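Local coordinates for protein prolyl-4 hydroxylase (Chlamydomonas reinhardtii, PDB 2V4A) that probably hydroxylates peptidyl proline at C4, as an algal prolyl 4-hydroxylase of the 2-oxoglutarate and iron(II)-dependent oxygenase superfamily, at residues E16-E21 and F32-F37; M145-T150 and G187-F192. All coordinates share one frame; numbering follows the deposited sequence.

How the interactions relate
Both contacts reach one antiparallel sheet, interaction 1 where the chain enters its edge hairpin and interaction 2 near the centre of the chain. Strands 30-34 and 189-193 are neighbours there, so residues 32-37 lie directly against residues 187-192: Leu34 N approaches Ala189 O at 2.7 Å, a probable hydrogen bond, and the Lys35 ammonium forms a salt bridge with Asp188. Their chemistry follows their place. Interaction 1, partly exposed, is carried mainly by one indole and a short piece of backbone pairing bridged by water. Interaction 2 is wholly buried, a regular ladder of backbone bonds with selenomethionine, leucine and alanine side chains packed about it.

Interaction 1: E16-E21 and F32-F37; sequences EEWRGE and FLLKNF
A chi1 of 180° at Trp18 sets CG opposite the backbone nitrogen, and Phe37 shares this rotation; together these bring the indole across the phenyl ring at about a right angle. The pair is T-shaped, the edge of Phe37 meeting the face of Trp18 with CD1 of Phe37 4.0 Å from CD2 of Trp18 and the planes at 71°. Gly20 N lies over the opposite face of the indole, which is thus held between its own loop and Phe37. At the edge of the indole, NE1 of Trp18 donates to Asn36 O at 2.9 Å, close to the ring plane, while CZ2 of Trp18 lies 3.3 Å from Lys35 O. Residues 16-21 lead into strand 22-27, the outermost strand of the main sheet of the double-stranded beta-helix fold, which forms a hairpin with strand 30-34. Lys35 N donates almost straight to Glu21 O (2.9 Å), continuing the hairpin's ladder beyond Leu33 and Val23. The reciprocal direct bond is replaced by a water that accepts from Glu21 N and donates to Lys35 O. Alongside, the extended Glu21 chain places OE1 3.7 Å from CG of Lys35, whose ammonium instead pairs with Asp188. With an alanine at the Trp18 position, Asn36 O would probably lose this donor and the edge of Phe37 its facing ring. Phe37 also packs on Val95 and Val98 of helix 86-99.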
loop_
_atom_site.group_PDB
_atom_site.type_symbol
_atom_site.label_atom_id
_atom_site.label_comp_id
_atom_site.label_asym_id
_atom_site.label_seq_id
_atom_site.Cartn_x
_atom_site.Cartn_y
_atom_site.Cartn_z
ATOM N N GLU A 16 -22.653 -0.522 2.392
ATOM C CA GLU A 16 -22.270 -0.201 1.013
ATOM C C GLU A 16 -20.746 -0.386 0.776
ATOM O O GLU A 16 -19.922 0.374 1.310
ATOM C CB GLU A 16 -22.741 1.219 0.653
ATOM C CG GLU A 16 -22.791 1.548 -0.853
ATOM C CD GLU A 16 -22.380 3.006 -1.183
ATOM O OE1 GLU A 16 -22.224 3.849 -0.257
ATOM O OE2 GLU A 16 -22.204 3.307 -2.389
ATOM N N GLU A 17 -20.404 -1.391 -0.040
ATOM C CA GLU A 17 -19.036 -1.862 -0.272
ATOM C C GLU A 17 -18.401 -1.271 -1.553
ATOM O O GLU A 17 -19.110 -0.820 -2.451
ATOM C CB GLU A 17 -19.032 -3.398 -0.417
ATOM C CG GLU A 17 -19.758 -4.207 0.669
ATOM C CD GLU A 17 -20.044 -5.672 0.262
ATOM O OE1 GLU A 17 -19.694 -6.106 -0.864
ATOM O OE2 GLU A 17 -20.648 -6.398 1.068
ATOM N N TRP A 18 -17.069 -1.315 -1.606
ATOM C CA TRP A 18 -16.219 -1.004 -2.777
ATOM C C TRP A 18 -16.251 -2.114 -3.845
ATOM O O TRP A 18 -16.364 -3.281 -3.497
ATOM C CB TRP A 18 -14.770 -0.859 -2.308
ATOM C CG TRP A 18 -13.820 -0.546 -3.441
ATOM C CD1 TRP A 18 -13.678 0.661 -4.081
ATOM C CD2 TRP A 18 -12.922 -1.459 -4.093
ATOM N NE1 TRP A 18 -12.737 0.553 -5.082
ATOM C CE2 TRP A 18 -12.260 -0.735 -5.116
ATOM C CE3 TRP A 18 -12.625 -2.821 -3.926
ATOM C CZ2 TRP A 18 -11.313 -1.315 -5.952
ATOM C CZ3 TRP A 18 -11.670 -3.406 -4.758
ATOM C CH2 TRP A 18 -11.018 -2.646 -5.763
ATOM N N ARG A 19 -16.073 -1.767 -5.119
ATOM C CA ARG A 19 -16.354 -2.719 -6.201
ATOM C C ARG A 19 -15.398 -2.913 -7.373
ATOM O O ARG A 19 -15.809 -3.544 -8.385
ATOM C CB ARG A 19 -17.714 -2.374 -6.817
ATOM C CG ARG A 19 -18.846 -2.952 -6.064
ATOM C CD ARG A 19 -18.673 -4.445 -5.999
ATOM N NE ARG A 19 -19.911 -5.077 -5.546
ATOM C CZ ARG A 19 -20.154 -5.357 -4.276
ATOM N NH1 ARG A 19 -19.232 -5.059 -3.375
ATOM N NH2 ARG A 19 -21.287 -5.929 -3.917
ATOM N N GLY A 20 -14.182 -2.382 -7.309
ATOM C CA GLY A 20 -13.416 -2.226 -8.547
ATOM C C GLY A 20 -12.639 -3.423 -9.073
ATOM O O GLY A 20 -12.784 -4.550 -8.582
ATOM N N GLU A 21 -11.817 -3.137 -10.090
ATOM C CA GLU A 21 -11.013 -4.111 -10.808
ATOM C C GLU A 21 -9.899 -4.632 -9.970
ATOM O O GLU A 21 -9.156 -3.872 -9.333
ATOM C CB GLU A 21 -10.401 -3.492 -12.096
ATOM C CG GLU A 21 -9.711 -4.491 -13.034
ATOM C CD GLU A 21 -9.009 -3.834 -14.217
ATOM O OE1 GLU A 21 -9.128 -2.586 -14.391
ATOM O OE2 GLU A 21 -8.369 -4.590 -14.983
ATOM N N PHE A 32 -1.880 -8.551 -5.417
ATOM C CA PHE A 32 -2.988 -8.087 -6.229
ATOM C C PHE A 32 -2.902 -6.572 -6.328
ATOM O O PHE A 32 -2.566 -5.921 -5.344
ATOM C CB PHE A 32 -4.354 -8.416 -5.553
ATOM C CG PHE A 32 -4.603 -9.871 -5.383
ATOM C CD1 PHE A 32 -5.206 -10.626 -6.409
ATOM C CD2 PHE A 32 -4.194 -10.525 -4.208
ATOM C CE1 PHE A 32 -5.401 -12.009 -6.249
ATOM C CE2 PHE A 32 -4.384 -11.921 -4.047
ATOM C CZ PHE A 32 -4.969 -12.660 -5.062
ATOM N N LEU A 33 -3.217 -6.032 -7.510
ATOM C CA LEU A 33 -3.456 -4.609 -7.696
ATOM C C LEU A 33 -4.964 -4.335 -7.658
ATOM O O LEU A 33 -5.756 -5.014 -8.369
ATOM C CB LEU A 33 -2.867 -4.170 -9.048
ATOM C CG LEU A 33 -2.970 -2.670 -9.409
ATOM C CD1 LEU A 33 -2.111 -1.820 -8.483
ATOM C CD2 LEU A 33 -2.567 -2.445 -10.867
ATOM N N LEU A 34 -5.366 -3.378 -6.829
ATOM C CA LEU A 34 -6.781 -2.981 -6.714
ATOM C C LEU A 34 -6.923 -1.617 -7.388
ATOM O O LEU A 34 -6.370 -0.655 -6.886
ATOM C CB LEU A 34 -7.173 -2.874 -5.232
ATOM C CG LEU A 34 -6.888 -4.126 -4.392
ATOM C CD1 LEU A 34 -7.233 -3.919 -2.892
ATOM C CD2 LEU A 34 -7.635 -5.323 -4.982
ATOM N N LYS A 35 -7.620 -1.562 -8.527
ATOM C CA LYS A 35 -7.719 -0.347 -9.354
ATOM C C LYS A 35 -8.763 0.588 -8.793
ATOM O O LYS A 35 -9.883 0.158 -8.513
ATOM C CB LYS A 35 -8.048 -0.676 -10.807
ATOM C CG LYS A 35 -7.119 -1.704 -11.424
ATOM C CD LYS A 35 -5.788 -1.089 -11.788
ATOM C CE LYS A 35 -5.959 0.153 -12.644
ATOM N NZ LYS A 35 -4.679 0.900 -12.925
ATOM N N ASN A 36 -8.391 1.853 -8.614
ATOM C CA ASN A 36 -9.319 2.870 -8.079
ATOM C C ASN A 36 -9.909 2.459 -6.737
ATOM O O ASN A 36 -11.134 2.555 -6.486
ATOM C CB ASN A 36 -10.399 3.186 -9.086
ATOM C CG ASN A 36 -9.822 3.757 -10.344
ATOM O OD1 ASN A 36 -9.338 4.901 -10.340
ATOM N ND2 ASN A 36 -9.809 2.966 -11.417
ATOM N N PHE A 37 -9.019 2.011 -5.880
ATOM C CA PHE A 37 -9.391 1.578 -4.523
ATOM C C PHE A 37 -9.802 2.814 -3.714
ATOM O O PHE A 37 -10.729 2.721 -2.881
ATOM C CB PHE A 37 -8.210 0.825 -3.864
ATOM C CG PHE A 37 -8.529 0.276 -2.464
ATOM C CD1 PHE A 37 -9.451 -0.752 -2.286
ATOM C CD2 PHE A 37 -7.938 0.852 -1.327
ATOM C CE1 PHE A 37 -9.748 -1.260 -0.967
ATOM C CE2 PHE A 37 -8.228 0.387 -0.034
ATOM C CZ PHE A 37 -9.128 -0.669 0.157
HETATM O O HOH W 1 -11.630 -0.324 -10.788
#

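Interaction 2: M145-T150 and G187-F192; sequences MLMYLT and GDALMF
Met145 pairs with Met191, and Met147 with Ala189, as non-hydrogen-bonded pairs of antiparallel strands 141-148 and 189-193, which lie side by side in the main sheet of the double-stranded beta-helix. All three methionines are selenomethionines introduced as a label. Packing is closest on the face these residues share. Bends at chi2 (85°) and chi3 fold the Met145 chain over its neighbours, bringing SE of Met145 to 3.7 Å from CB of Ala189 and CE of Met145 to 3.9 Å from CG of Met191. CG of Met147 meets the same Ala189 methyl; Val95, Val98 and Thr99 of helix 86-99 pack on Met145, and Thr99 also on Met191. Between these pairs, Leu146 and Leu190 form the hydrogen-bonded pair, each N donating to the other's O at 2.8 Å. Their side chains, on the other face, are less intimate, with CB of Leu146 4.5 Å from CB of Leu190. Tyr148 reaches along that side, its ring passing obliquely by the backbone until OH lies 3.8 Å from CB of Leu190; the hydroxyl is hydrogen-bonded to Thr158. Toward Gly187 regular strand ends, though Tyr148 N still donates to Asp188 O and Gly187 N to Tyr148 O. Here a water sits beside the two direct bonds, on the side of Met147 and Ala189, donating to Tyr148 O at 2.9 Å and to Asp188 O at 3.0 Å.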
loop_
_atom_site.group_PDB
_atom_site.type_symbol
_atom_site.label_atom_id
_atom_site.label_comp_id
_atom_site.label_asym_id
_atom_site.label_seq_id
_atom_site.Cartn_x
_atom_site.Cartn_y
_atom_site.Cartn_z
HETATM N N MSE A 145 -0.870 -3.188 2.572
HETATM C CA MSE A 145 -1.647 -2.457 1.574
HETATM C C MSE A 145 -0.954 -1.155 1.319
HETATM O O MSE A 145 -0.792 -0.342 2.237
HETATM C CB MSE A 145 -3.048 -2.170 2.104
HETATM C CG MSE A 145 -3.963 -1.416 1.127
HETATM SE SE MSE A 145 -4.897 -2.469 -0.146
HETATM C CE MSE A 145 -5.797 -3.787 0.979
ATOM N N LEU A 146 -0.592 -0.906 0.069
ATOM C CA LEU A 146 0.125 0.305 -0.260
ATOM C C LEU A 146 -0.760 1.085 -1.237
ATOM O O LEU A 146 -1.114 0.556 -2.280
ATOM C CB LEU A 146 1.431 -0.110 -0.926
ATOM C CG LEU A 146 2.678 0.712 -0.821
ATOM C CD1 LEU A 146 3.827 -0.228 -1.183
ATOM C CD2 LEU A 146 2.478 1.854 -1.877
HETATM N N MSE A 147 -1.136 2.315 -0.881
HETATM C CA MSE A 147 -2.049 3.120 -1.691
HETATM C C MSE A 147 -1.310 4.297 -2.318
HETATM O O MSE A 147 -0.595 5.024 -1.596
HETATM C CB MSE A 147 -3.188 3.603 -0.806
HETATM C CG MSE A 147 -4.163 2.513 -0.371
HETATM SE SE MSE A 147 -5.033 2.894 1.317
HETATM C CE MSE A 147 -3.489 2.094 2.285
ATOM N N TYR A 148 -1.451 4.483 -3.645
ATOM C CA TYR A 148 -0.809 5.593 -4.332
ATOM C C TYR A 148 -1.693 6.798 -4.295
ATOM O O TYR A 148 -2.815 6.752 -4.773
ATOM C CB TYR A 148 -0.486 5.204 -5.793
ATOM C CG TYR A 148 0.313 3.929 -5.813
ATOM C CD1 TYR A 148 1.658 3.918 -5.383
ATOM C CD2 TYR A 148 -0.281 2.724 -6.206
ATOM C CE1 TYR A 148 2.398 2.748 -5.394
ATOM C CE2 TYR A 148 0.446 1.529 -6.181
ATOM C CZ TYR A 148 1.764 1.538 -5.754
ATOM O OH TYR A 148 2.496 0.348 -5.718
ATOM N N LEU A 149 -1.183 7.891 -3.740
ATOM C CA LEU A 149 -1.999 9.116 -3.602
ATOM C C LEU A 149 -1.865 10.086 -4.778
ATOM O O LEU A 149 -2.649 11.074 -4.913
ATOM C CB LEU A 149 -1.673 9.790 -2.274
ATOM C CG LEU A 149 -1.822 8.884 -1.039
ATOM C CD1 LEU A 149 -1.401 9.604 0.232
ATOM C CD2 LEU A 149 -3.265 8.281 -0.863
ATOM N N THR A 150 -0.875 9.812 -5.624
ATOM C CA THR A 150 -0.578 10.621 -6.785
ATOM C C THR A 150 -0.171 9.676 -7.889
ATOM O O THR A 150 0.326 8.542 -7.640
ATOM C CB THR A 150 0.606 11.641 -6.515
ATOM O OG1 THR A 150 1.809 10.927 -6.161
ATOM C CG2 THR A 150 0.258 12.603 -5.387
ATOM N N GLY A 187 -5.015 6.560 -6.705
ATOM C CA GLY A 187 -6.207 5.763 -6.390
ATOM C C GLY A 187 -5.982 4.263 -6.381
ATOM O O GLY A 187 -6.756 3.518 -5.767
ATOM N N ASP A 188 -4.939 3.788 -7.061
ATOM C CA ASP A 188 -4.646 2.326 -7.067
ATOM C C ASP A 188 -4.047 1.860 -5.729
ATOM O O ASP A 188 -3.415 2.651 -5.010
ATOM C CB ASP A 188 -3.680 1.936 -8.197
ATOM C CG ASP A 188 -4.331 1.892 -9.597
ATOM O OD1 ASP A 188 -5.526 2.254 -9.812
ATOM O OD2 ASP A 188 -3.575 1.503 -10.518
ATOM N N ALA A 189 -4.252 0.595 -5.395
ATOM C CA ALA A 189 -3.631 0.006 -4.184
ATOM C C ALA A 189 -3.001 -1.347 -4.488
ATOM O O ALA A 189 -3.610 -2.235 -5.128
ATOM C CB ALA A 189 -4.626 -0.104 -3.020
ATOM N N LEU A 190 -1.794 -1.513 -3.993
ATOM C CA LEU A 190 -1.093 -2.777 -4.107
ATOM C C LEU A 190 -1.227 -3.560 -2.779
ATOM O O LEU A 190 -0.859 -3.085 -1.724
ATOM C CB LEU A 190 0.388 -2.569 -4.515
ATOM C CG LEU A 190 1.246 -3.832 -4.300
ATOM C CD1 LEU A 190 0.919 -4.877 -5.361
ATOM C CD2 LEU A 190 2.738 -3.572 -4.264
HETATM N N MSE A 191 -1.823 -4.747 -2.849
HETATM C CA MSE A 191 -2.023 -5.599 -1.671
HETATM C C MSE A 191 -1.128 -6.855 -1.808
HETATM O O MSE A 191 -1.148 -7.508 -2.838
HETATM C CB MSE A 191 -3.513 -6.023 -1.652
HETATM C CG MSE A 191 -3.934 -6.850 -0.485
HETATM SE SE MSE A 191 -5.769 -7.533 -0.783
HETATM C CE MSE A 191 -5.331 -9.032 0.281
ATOM N N PHE A 192 -0.391 -7.199 -0.757
ATOM C CA PHE A 192 0.434 -8.429 -0.812
ATOM C C PHE A 192 0.645 -9.057 0.563
ATOM O O PHE A 192 0.530 -8.373 1.583
ATOM C CB PHE A 192 1.767 -8.188 -1.556
ATOM C CG PHE A 192 2.671 -7.145 -0.927
ATOM C CD1 PHE A 192 2.597 -5.825 -1.332
ATOM C CD2 PHE A 192 3.653 -7.510 0.032
ATOM C CE1 PHE A 192 3.457 -4.826 -0.759
ATOM C CE2 PHE A 192 4.523 -6.545 0.587
ATOM C CZ PHE A 192 4.425 -5.192 0.187
HETATM O O HOH W 2 -4.674 4.946 -3.520
#